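Local coordinates for protein lactate dehydrogenase, adjacent gene encodes predicted malate dehydrogenase (Cryptosporidium parvum, PDB 4ND2) that probably interconverts (S)-lactate and pyruvate with NAD(+)/NADH as cofactor, as a member of the LDH/MDH superfamily with a Rossmann-type nucleotide-binding domain, at residues A[62-66]-A[67-71]; A[129-132]-A[133-137]; A[204-207]-A[208-212]; A[308-311]-A[312-316]. All coordinates share one frame; numbering follows the deposited sequence.

Contact 1: A[62-66]-A[67-71]; sequences IGTND and YADIS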
loop_
_atom_site.group_PDB
_atom_site.type_symbol
_atom_site.label_atom_id
_atom_site.label_comp_id
_atom_site.label_asym_id
_atom_site.label_seq_id
_atom_site.Cartn_x
_atom_site.Cartn_y
_atom_site.Cartn_z
ATOM N N ILE A 62 -4.671 13.619 17.129
ATOM C CA ILE A 62 -5.298 14.366 18.228
ATOM C C ILE A 62 -5.842 15.712 17.756
ATOM O O ILE A 62 -5.357 16.281 16.773
ATOM C CB ILE A 62 -4.324 14.588 19.408
ATOM C CG1 ILE A 62 -3.126 15.452 18.993
ATOM C CG2 ILE A 62 -3.848 13.250 19.954
ATOM C CD1 ILE A 62 -2.242 15.868 20.149
ATOM N N GLY A 63 -6.853 16.205 18.468
ATOM C CA GLY A 63 -7.468 17.499 18.192
ATOM C C GLY A 63 -7.134 18.478 19.300
ATOM O O GLY A 63 -7.076 18.097 20.470
ATOM N N THR A 64 -6.911 19.740 18.940
ATOM C CA THR A 64 -6.486 20.748 19.909
ATOM C C THR A 64 -6.845 22.171 19.487
ATOM O O THR A 64 -7.122 22.436 18.314
ATOM C CB THR A 64 -4.963 20.675 20.145
ATOM O OG1 THR A 64 -4.588 21.582 21.189
ATOM C CG2 THR A 64 -4.189 21.022 18.879
ATOM N N ASN A 65 -6.834 23.074 20.465
ATOM C CA ASN A 65 -6.961 24.509 20.216
ATOM C C ASN A 65 -5.754 25.273 20.755
ATOM O O ASN A 65 -5.811 26.487 20.936
ATOM C CB ASN A 65 -8.258 25.050 20.834
ATOM C CG ASN A 65 -8.273 24.973 22.354
ATOM O OD1 ASN A 65 -7.367 24.421 22.977
ATOM N ND2 ASN A 65 -9.315 25.526 22.956
ATOM N N ASP A 66 -4.661 24.550 20.994
ATOM C CA ASP A 66 -3.484 25.092 21.664
ATOM C C ASP A 66 -2.255 24.944 20.766
ATOM O O ASP A 66 -1.852 23.825 20.438
ATOM C CB ASP A 66 -3.275 24.342 22.984
ATOM C CG ASP A 66 -2.187 24.947 23.849
ATOM O OD1 ASP A 66 -2.056 24.502 25.008
ATOM O OD2 ASP A 66 -1.462 25.851 23.387
ATOM N N TYR A 67 -1.655 26.070 20.385
ATOM C CA TYR A 67 -0.480 26.052 19.503
ATOM C C TYR A 67 0.731 25.342 20.109
ATOM O O TYR A 67 1.609 24.891 19.378
ATOM C CB TYR A 67 -0.091 27.470 19.061
ATOM C CG TYR A 67 -0.806 27.931 17.810
ATOM C CD1 TYR A 67 -1.683 29.011 17.836
ATOM C CD2 TYR A 67 -0.607 27.276 16.596
ATOM C CE1 TYR A 67 -2.338 29.429 16.688
ATOM C CE2 TYR A 67 -1.258 27.684 15.443
ATOM C CZ TYR A 67 -2.120 28.760 15.494
ATOM O OH TYR A 67 -2.765 29.162 14.346
ATOM N N ALA A 68 0.779 25.236 21.435
ATOM C CA ALA A 68 1.835 24.468 22.095
ATOM C C ALA A 68 1.873 23.015 21.609
ATOM O O ALA A 68 2.938 22.398 21.574
ATOM C CB ALA A 68 1.665 24.519 23.608
ATOM N N ASP A 69 0.715 22.481 21.222
ATOM C CA ASP A 69 0.615 21.101 20.740
ATOM C C ASP A 69 1.183 20.868 19.332
ATOM O O ASP A 69 1.328 19.717 18.922
ATOM C CB ASP A 69 -0.842 20.612 20.798
ATOM C CG ASP A 69 -1.332 20.385 22.220
ATOM O OD1 ASP A 69 -0.499 20.101 23.106
ATOM O OD2 ASP A 69 -2.559 20.478 22.451
ATOM N N ILE A 70 1.500 21.929 18.588
ATOM C CA ILE A 70 2.159 21.759 17.282
ATOM C C ILE A 70 3.685 21.834 17.396
ATOM O O ILE A 70 4.387 21.804 16.387
ATOM C CB ILE A 70 1.634 22.744 16.202
ATOM C CG1 ILE A 70 2.217 24.153 16.363
ATOM C CG2 ILE A 70 0.112 22.787 16.221
ATOM C CD1 ILE A 70 2.051 25.017 15.131
ATOM N N SER A 71 4.189 21.924 18.626
ATOM C CA SER A 71 5.627 21.916 18.885
ATOM C C SER A 71 6.301 20.697 18.258
ATOM O O SER A 71 5.785 19.584 18.345
ATOM C CB SER A 71 5.889 21.919 20.394
ATOM O OG SER A 71 7.277 21.948 20.661
#

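Contact 2: A[129-132]-A[133-137]; sequences SHFQ and KVSGL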
loop_
_atom_site.group_PDB
_atom_site.type_symbol
_atom_site.label_atom_id
_atom_site.label_comp_id
_atom_site.label_asym_id
_atom_site.label_seq_id
_atom_site.Cartn_x
_atom_site.Cartn_y
_atom_site.Cartn_z
ATOM N N SER A 129 2.874 34.095 0.072
ATOM C CA SER A 129 3.794 35.226 0.156
ATOM C C SER A 129 3.604 35.983 1.467
ATOM O O SER A 129 4.574 36.332 2.140
ATOM C CB SER A 129 3.570 36.176 -1.023
ATOM O OG SER A 129 4.533 37.212 -1.029
ATOM N N HIS A 130 2.347 36.224 1.822
ATOM C CA HIS A 130 2.011 36.890 3.073
ATOM C C HIS A 130 2.545 36.120 4.279
ATOM O O HIS A 130 3.161 36.710 5.164
ATOM C CB HIS A 130 0.498 37.076 3.196
ATOM C CG HIS A 130 0.087 37.850 4.409
ATOM N ND1 HIS A 130 0.408 39.179 4.584
ATOM C CD2 HIS A 130 -0.606 37.480 5.510
ATOM C CE1 HIS A 130 -0.075 39.596 5.741
ATOM N NE2 HIS A 130 -0.694 38.585 6.323
ATOM N N PHE A 131 2.322 34.806 4.308
ATOM C CA PHE A 131 2.791 33.985 5.427
ATOM C C PHE A 131 4.310 34.003 5.569
ATOM O O PHE A 131 4.827 34.086 6.684
ATOM C CB PHE A 131 2.321 32.534 5.314
ATOM C CG PHE A 131 2.716 31.698 6.495
ATOM C CD1 PHE A 131 1.899 31.626 7.615
ATOM C CD2 PHE A 131 3.928 31.021 6.509
ATOM C CE1 PHE A 131 2.272 30.875 8.714
ATOM C CE2 PHE A 131 4.307 30.270 7.607
ATOM C CZ PHE A 131 3.477 30.196 8.712
ATOM N N GLN A 132 5.020 33.900 4.451
ATOM C CA GLN A 132 6.480 33.916 4.480
ATOM C C GLN A 132 6.991 35.244 5.040
ATOM O O GLN A 132 7.912 35.264 5.856
ATOM C CB GLN A 132 7.060 33.659 3.085
ATOM C CG GLN A 132 8.563 33.405 3.067
ATOM C CD GLN A 132 9.392 34.676 3.150
ATOM O OE1 GLN A 132 9.001 35.721 2.634
ATOM N NE2 GLN A 132 10.543 34.591 3.804
ATOM N N LYS A 133 6.379 36.343 4.604
ATOM C CA LYS A 133 6.778 37.677 5.047
ATOM C C LYS A 133 6.587 37.855 6.555
ATOM O O LYS A 133 7.513 38.272 7.251
ATOM C CB LYS A 133 6.001 38.759 4.288
ATOM C CG LYS A 133 6.557 40.164 4.480
ATOM C CD LYS A 133 5.747 41.202 3.721
ATOM C CE LYS A 133 6.308 42.600 3.942
ATOM N NZ LYS A 133 5.480 43.653 3.289
ATOM N N VAL A 134 5.398 37.527 7.056
ATOM C CA VAL A 134 5.075 37.753 8.472
ATOM C C VAL A 134 5.717 36.722 9.411
ATOM O O VAL A 134 6.066 37.056 10.542
ATOM C CB VAL A 134 3.548 37.842 8.727
ATOM C CG1 VAL A 134 2.930 38.936 7.869
ATOM C CG2 VAL A 134 2.854 36.511 8.483
ATOM N N SER A 135 5.876 35.483 8.944
ATOM C CA SER A 135 6.501 34.430 9.754
ATOM C C SER A 135 8.022 34.577 9.820
ATOM O O SER A 135 8.634 34.283 10.848
ATOM C CB SER A 135 6.147 33.038 9.213
ATOM O OG SER A 135 6.812 32.770 7.987
ATOM N N GLY A 136 8.624 35.015 8.718
ATOM C CA GLY A 136 10.076 35.139 8.624
ATOM C C GLY A 136 10.786 33.820 8.365
ATOM O O GLY A 136 12.013 33.752 8.443
ATOM N N LEU A 137 10.028 32.769 8.055
ATOM C CA LEU A 137 10.620 31.466 7.746
ATOM C C LEU A 137 11.338 31.525 6.398
ATOM O O LEU A 137 10.959 32.319 5.534
ATOM C CB LEU A 137 9.560 30.358 7.726
ATOM C CG LEU A 137 9.352 29.595 9.037
ATOM C CD1 LEU A 137 9.042 30.540 10.188
ATOM C CD2 LEU A 137 8.251 28.562 8.869
#

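Contact 3: A[204-207]-A[208-212]; sequences ITQE and QIDEI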
loop_
_atom_site.group_PDB
_atom_site.type_symbol
_atom_site.label_atom_id
_atom_site.label_comp_id
_atom_site.label_asym_id
_atom_site.label_seq_id
_atom_site.Cartn_x
_atom_site.Cartn_y
_atom_site.Cartn_z
ATOM N N ILE A 204 -6.937 13.845 -31.566
ATOM C CA ILE A 204 -7.405 15.006 -30.806
ATOM C C ILE A 204 -7.322 16.263 -31.674
ATOM O O ILE A 204 -6.443 16.369 -32.525
ATOM C CB ILE A 204 -6.594 15.203 -29.501
ATOM C CG1 ILE A 204 -7.339 16.129 -28.533
ATOM C CG2 ILE A 204 -5.196 15.740 -29.789
ATOM C CD1 ILE A 204 -6.741 16.162 -27.141
ATOM N N THR A 205 -8.234 17.207 -31.459
ATOM C CA THR A 205 -8.206 18.478 -32.186
ATOM C C THR A 205 -7.715 19.596 -31.278
ATOM O O THR A 205 -7.765 19.479 -30.048
ATOM C CB THR A 205 -9.593 18.859 -32.739
ATOM O OG1 THR A 205 -10.465 19.229 -31.664
ATOM C CG2 THR A 205 -10.201 17.704 -33.512
ATOM N N GLN A 206 -7.240 20.678 -31.888
ATOM C CA GLN A 206 -6.805 21.851 -31.134
ATOM C C GLN A 206 -7.956 22.457 -30.330
ATOM O O GLN A 206 -7.741 22.956 -29.228
ATOM C CB GLN A 206 -6.197 22.907 -32.064
ATOM C CG GLN A 206 -5.622 24.128 -31.355
ATOM C CD GLN A 206 -4.492 23.783 -30.398
ATOM O OE1 GLN A 206 -3.543 23.097 -30.767
ATOM N NE2 GLN A 206 -4.588 24.265 -29.163
ATOM N N GLU A 207 -9.168 22.415 -30.882
ATOM C CA GLU A 207 -10.357 22.885 -30.162
ATOM C C GLU A 207 -10.613 22.044 -28.905
ATOM O O GLU A 207 -10.959 22.582 -27.850
ATOM C CB GLU A 207 -11.591 22.873 -31.068
ATOM C CG GLU A 207 -11.573 23.950 -32.144
ATOM C CD GLU A 207 -12.912 24.113 -32.833
ATOM O OE1 GLU A 207 -12.992 23.889 -34.060
ATOM O OE2 GLU A 207 -13.893 24.460 -32.145
ATOM N N GLN A 208 -10.440 20.730 -29.019
ATOM C CA GLN A 208 -10.570 19.839 -27.865
ATOM C C GLN A 208 -9.502 20.135 -26.813
ATOM O O GLN A 208 -9.779 20.100 -25.617
ATOM C CB GLN A 208 -10.508 18.376 -28.300
ATOM C CG GLN A 208 -11.765 17.911 -29.015
ATOM C CD GLN A 208 -11.613 16.543 -29.650
ATOM O OE1 GLN A 208 -10.526 16.159 -30.075
ATOM N NE2 GLN A 208 -12.710 15.800 -29.720
ATOM N N ILE A 209 -8.287 20.437 -27.265
ATOM C CA ILE A 209 -7.212 20.856 -26.368
ATOM C C ILE A 209 -7.578 22.169 -25.670
ATOM O O ILE A 209 -7.373 22.308 -24.461
ATOM C CB ILE A 209 -5.868 20.999 -27.121
ATOM C CG1 ILE A 209 -5.362 19.615 -27.552
ATOM C CG2 ILE A 209 -4.822 21.695 -26.253
ATOM C CD1 ILE A 209 -4.246 19.654 -28.574
ATOM N N ASP A 210 -8.127 23.117 -26.428
ATOM C CA ASP A 210 -8.555 24.403 -25.869
ATOM C C ASP A 210 -9.643 24.211 -24.804
ATOM O O ASP A 210 -9.633 24.885 -23.772
ATOM C CB ASP A 210 -9.072 25.345 -26.970
ATOM C CG ASP A 210 -7.998 25.727 -27.990
ATOM O OD1 ASP A 210 -6.788 25.602 -27.702
ATOM O OD2 ASP A 210 -8.376 26.159 -29.100
ATOM N N GLU A 211 -10.572 23.291 -25.061
ATOM C CA GLU A 211 -11.641 22.963 -24.110
ATOM C C GLU A 211 -11.064 22.421 -22.802
ATOM O O GLU A 211 -11.507 22.800 -21.715
ATOM C CB GLU A 211 -12.603 21.935 -24.722
ATOM C CG GLU A 211 -13.900 21.712 -23.949
ATOM C CD GLU A 211 -13.755 20.833 -22.709
ATOM O OE1 GLU A 211 -12.907 19.912 -22.696
ATOM O OE2 GLU A 211 -14.510 21.060 -21.738
ATOM N N ILE A 212 -10.089 21.523 -22.924
ATOM C CA ILE A 212 -9.396 20.943 -21.772
ATOM C C ILE A 212 -8.669 22.018 -20.962
ATOM O O ILE A 212 -8.667 21.972 -19.730
ATOM C CB ILE A 212 -8.412 19.833 -22.219
ATOM C CG1 ILE A 212 -9.197 18.590 -22.652
ATOM C CG2 ILE A 212 -7.436 19.476 -21.105
ATOM C CD1 ILE A 212 -8.382 17.578 -23.428
#

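Contact 4: A[308-311]-A[312-316]; sequences TISK and VLDNA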
loop_
_atom_site.group_PDB
_atom_site.type_symbol
_atom_site.label_atom_id
_atom_site.label_comp_id
_atom_site.label_asym_id
_atom_site.label_seq_id
_atom_site.Cartn_x
_atom_site.Cartn_y
_atom_site.Cartn_z
ATOM N N THR A 308 -1.186 42.242 -8.856
ATOM C CA THR A 308 -2.357 43.094 -8.645
ATOM C C THR A 308 -3.036 42.793 -7.304
ATOM O O THR A 308 -3.306 43.706 -6.523
ATOM C CB THR A 308 -3.376 42.939 -9.791
ATOM O OG1 THR A 308 -2.761 43.316 -11.029
ATOM C CG2 THR A 308 -4.606 43.811 -9.558
ATOM N N ILE A 309 -3.296 41.516 -7.039
ATOM C CA ILE A 309 -3.951 41.106 -5.794
ATOM C C ILE A 309 -3.027 41.348 -4.601
ATOM O O ILE A 309 -3.486 41.707 -3.514
ATOM C CB ILE A 309 -4.398 39.628 -5.844
ATOM C CG1 ILE A 309 -5.429 39.429 -6.961
ATOM C CG2 ILE A 309 -5.013 39.196 -4.516
ATOM C CD1 ILE A 309 -5.707 37.979 -7.292
ATOM N N SER A 310 -1.728 41.159 -4.815
ATOM C CA SER A 310 -0.723 41.428 -3.792
ATOM C C SER A 310 -0.699 42.906 -3.386
ATOM O O SER A 310 -0.523 43.230 -2.211
ATOM C CB SER A 310 0.659 41.000 -4.291
ATOM O OG SER A 310 1.648 41.204 -3.300
ATOM N N LYS A 311 -0.875 43.796 -4.362
ATOM C CA LYS A 311 -0.889 45.239 -4.097
ATOM C C LYS A 311 -2.170 45.677 -3.387
ATOM O O LYS A 311 -2.144 46.591 -2.562
ATOM C CB LYS A 311 -0.691 46.026 -5.395
ATOM C CG LYS A 311 0.741 45.970 -5.910
ATOM C CD LYS A 311 0.837 46.342 -7.380
ATOM C CE LYS A 311 2.256 46.166 -7.897
ATOM N NZ LYS A 311 2.325 46.264 -9.380
ATOM N N VAL A 312 -3.283 45.018 -3.707
ATOM C CA VAL A 312 -4.542 45.229 -2.993
ATOM C C VAL A 312 -4.366 44.891 -1.507
ATOM O O VAL A 312 -4.865 45.612 -0.639
ATOM C CB VAL A 312 -5.691 44.384 -3.596
ATOM C CG1 VAL A 312 -6.930 44.416 -2.706
ATOM C CG2 VAL A 312 -6.039 44.871 -4.998
ATOM N N LEU A 313 -3.648 43.805 -1.224
ATOM C CA LEU A 313 -3.380 43.387 0.152
ATOM C C LEU A 313 -2.484 44.382 0.883
ATOM O O LEU A 313 -2.728 44.702 2.047
ATOM C CB LEU A 313 -2.740 41.995 0.181
ATOM C CG LEU A 313 -2.460 41.388 1.561
ATOM C CD1 LEU A 313 -3.702 41.410 2.442
ATOM C CD2 LEU A 313 -1.932 39.969 1.414
ATOM N N ASP A 314 -1.452 44.870 0.195
ATOM C CA ASP A 314 -0.552 45.883 0.755
ATOM C C ASP A 314 -1.297 47.160 1.157
ATOM O O ASP A 314 -0.874 47.857 2.079
ATOM C CB ASP A 314 0.562 46.233 -0.241
ATOM C CG ASP A 314 1.556 45.097 -0.443
ATOM O OD1 ASP A 314 1.683 44.229 0.446
ATOM O OD2 ASP A 314 2.222 45.081 -1.498
ATOM N N ASN A 315 -2.396 47.457 0.464
ATOM C CA ASN A 315 -3.243 48.608 0.778
ATOM C C ASN A 315 -4.585 48.181 1.379
ATOM O O ASN A 315 -5.630 48.746 1.053
ATOM C CB ASN A 315 -3.480 49.441 -0.484
ATOM C CG ASN A 315 -2.188 49.839 -1.170
ATOM O OD1 ASN A 315 -1.201 50.171 -0.514
ATOM N ND2 ASN A 315 -2.187 49.809 -2.497
ATOM N N ALA A 316 -4.548 47.183 2.259
ATOM C CA ALA A 316 -5.753 46.694 2.928
ATOM C C ALA A 316 -6.148 47.652 4.054
ATOM O O ALA A 316 -5.286 48.331 4.615
ATOM C CB ALA A 316 -5.520 45.294 3.477
#

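Contact 1: A[62-66]-A[67-71]
Thr64 OG1 is gripped from two directions, and the turn that follows is organised round it. The hydroxyl donates to Asp69 OD2 at 2.6 Å, using the anti lone pair of that oxygen, the one directed away from OD1. It also accepts from the backbone N of Asp66 at 3.0 Å, which makes residues 64-66 an ST turn. With OG1 anti to the backbone N of Thr64 (chi1 -175°), the hydroxyl lies beside the carbonyl carbon, where both partners can reach it, and the methyl CG2 runs against Asp69 CB at 3.9 Å. The example illustrates how one buried hydroxyl can couple the end of a strand to the turn that leaves it.

Asp66, whose N-H is spent on Thr64, contributes two acceptors to what follows. Its OD2 accepts from the backbone N of Ala68 at 3.0 Å, the donor standing 56° out of the carboxylate plane, while the methyl of Ala68 lies against that oxygen. Its backbone O takes the N-H of Asp69, so this short 3-10 segment, 67-70, is held at its start by both the carboxylate and the carbonyl of one residue. The carboxylates of Asp66 and Asp69 do not touch; the hydrogen bond from Thr64 would be expected to stabilise the charge on Asp69.

The Tyr67 side chain comes within about 5 Å of the bound 3-acetylpyridine adenine dinucleotide, placing the turn beside the cofactor site. Strand 61-64 is an edge strand of the parallel Rossmann sheet within this chain and pairs with strand 30-34. Tyr67 stacks on Phe34 and leans on Val104 and Tyr111 of helix 94-111, while Ile70 packs against Ala8 and Ile10 of strand 6-10.

Contact 2: A[129-132]-A[133-137]
Ser135 packs closely against Phe131, one helical turn back. Its CB sits over one face of the phenyl ring, 4.0 Å from the centroid in a CH-pi contact, and its OG donates to Phe131 O at 2.7 Å. That carbonyl also accepts from the backbone N of Ser135, the two donors arriving from opposite faces of its plane. The torsion of Ser135 (chi1 72°) sets OG between its own N and carbonyl carbon, turned back toward the preceding turn; OG in turn accepts from Leu137 N at 3.2 Å, an ST turn. Leu137 CD2 approaches the edge of the phenyl ring.

This is the carboxyl end of helix 124-135, the helix of the beta-alpha-beta unit between strands 116-119 and 142-144, whose residues Val117 and Val142 both touch Phe131 and Leu137. Gly136 leaves the helix with positive phi, yet its N still bonds to Gln132 O. Gln132, its chain bent at chi2 (-80°), sends NE2 to Leu137 O at 2.9 Å, nearly along the C=O axis.

Over the His130 ring, Val134 CG1 covers one face, 3.7 Å from CE1, while His130 NE2 is hydrogen-bonded to Asp102 of helix 94-111. Lys133, by contrast, is exposed and extends away, only its CB lying near the carbonyls of Ser129 and His130.

Contact 3: A[204-207]-A[208-212]
Thr205 and Gln208 exchange two hydrogen bonds. Thr205 OG1 accepts from the backbone N of Gln208 at 3.0 Å, and Gln208 OE1 accepts from the backbone N of Thr205 at 2.9 Å. A chi1 of 71° places OG1 between the threonine's own N and carbonyl carbon, facing the first turn, whereas the Gln208 chain stays extended beyond CG to bring its amide oxygen back to the start of the helix.

One step along, the bent chain of Gln206 sends NE2 to Asp210 OD1 at 3.0 Å. Asp210 OD1 lies close to the amide plane of Gln206, whereas NE2 approaches it from 36° out of the carboxylate plane, the two flat groups being turned 48° apart. Both residues are exposed.

The opposite character prevails at Ile204, which is buried. Its CD1 meets Ile209 CG1 at 3.7 Å, the two side chains crossing at about a right angle, and approaches Ile212 CD1 more loosely. Phe162 of helix 147-162 and Phe198 and Ile199 of helix 195-200 also touch Ile204.

The reciprocal Thr205-Gln208 bonds form a capping box at the start of helix 206-227, with Thr205 as N-cap, and the Ile204-Ile209 contact has the spacing of a hydrophobic staple.

Contact 4: A[308-311]-A[312-316]
Asp314 swings back along its helix because its chi1 of -69° sets CG beside its own backbone N, anti to the carbonyl carbon. The carboxylate then lies by the carbonyl of Ser310, one turn earlier, with CG 3.3 Å from Ser310 O. Carboxylate and carbonyl oxygens are all acceptors, so this approach is no bond; the link between the two residues is the backbone one, from Asp314 N to Ser310 O at 3.1 Å. Val312 also folds back, its chi1 of 170° laying CG2 against Thr308 O at 3.3 Å, an apolar methyl on a carbonyl that already accepts from Val312 N.

The worked example is thus a helix end in which side chains mostly brush the preceding carbonyls and the backbone does the holding. From Thr308 to Lys311 each carbonyl accepts from the N-H four residues on. The last of these bonds, Asn315 N to Lys311 O at 3.2 Å, has the most bent N-H...O angle of the four, 139°, as Asn315 is the first residue to leave helical geometry. Lys311, Asp314 and Asn315 are all exposed.

Helix 293-314 ends here in the C-terminal domain and lies against two helices of the NAD-binding domain. Val312 touches Leu94 and Phe95, and Leu313 touches Ala98, all from helix 94-111, while Ile309 and Leu313 both rest on Val126 of helix 124-135.

Overall arrangement
The four local contacts sample the starts and ends of secondary structure elements. Contacts 1 and 2 share the NAD-binding domain, contacts 3 and 4 the C-terminal one. The first three are partly buried and use side-chain hydrogen bonds, joined by apolar packing in contacts 2 and 3: a turn after an edge strand, a helix end, a helix start. Contact 4 is a surface contact that relies on backbone bonds. Contacts 2 and 4 are neighbours although in different domains, His130 ND1 lying 4.0 Å from Leu313 CD2, and both lean on helix 94-111, which contact 1 also touches. Contacts 1 and 3 stand farthest apart, about 48 Å between centres, on opposite sides of the chain's centre.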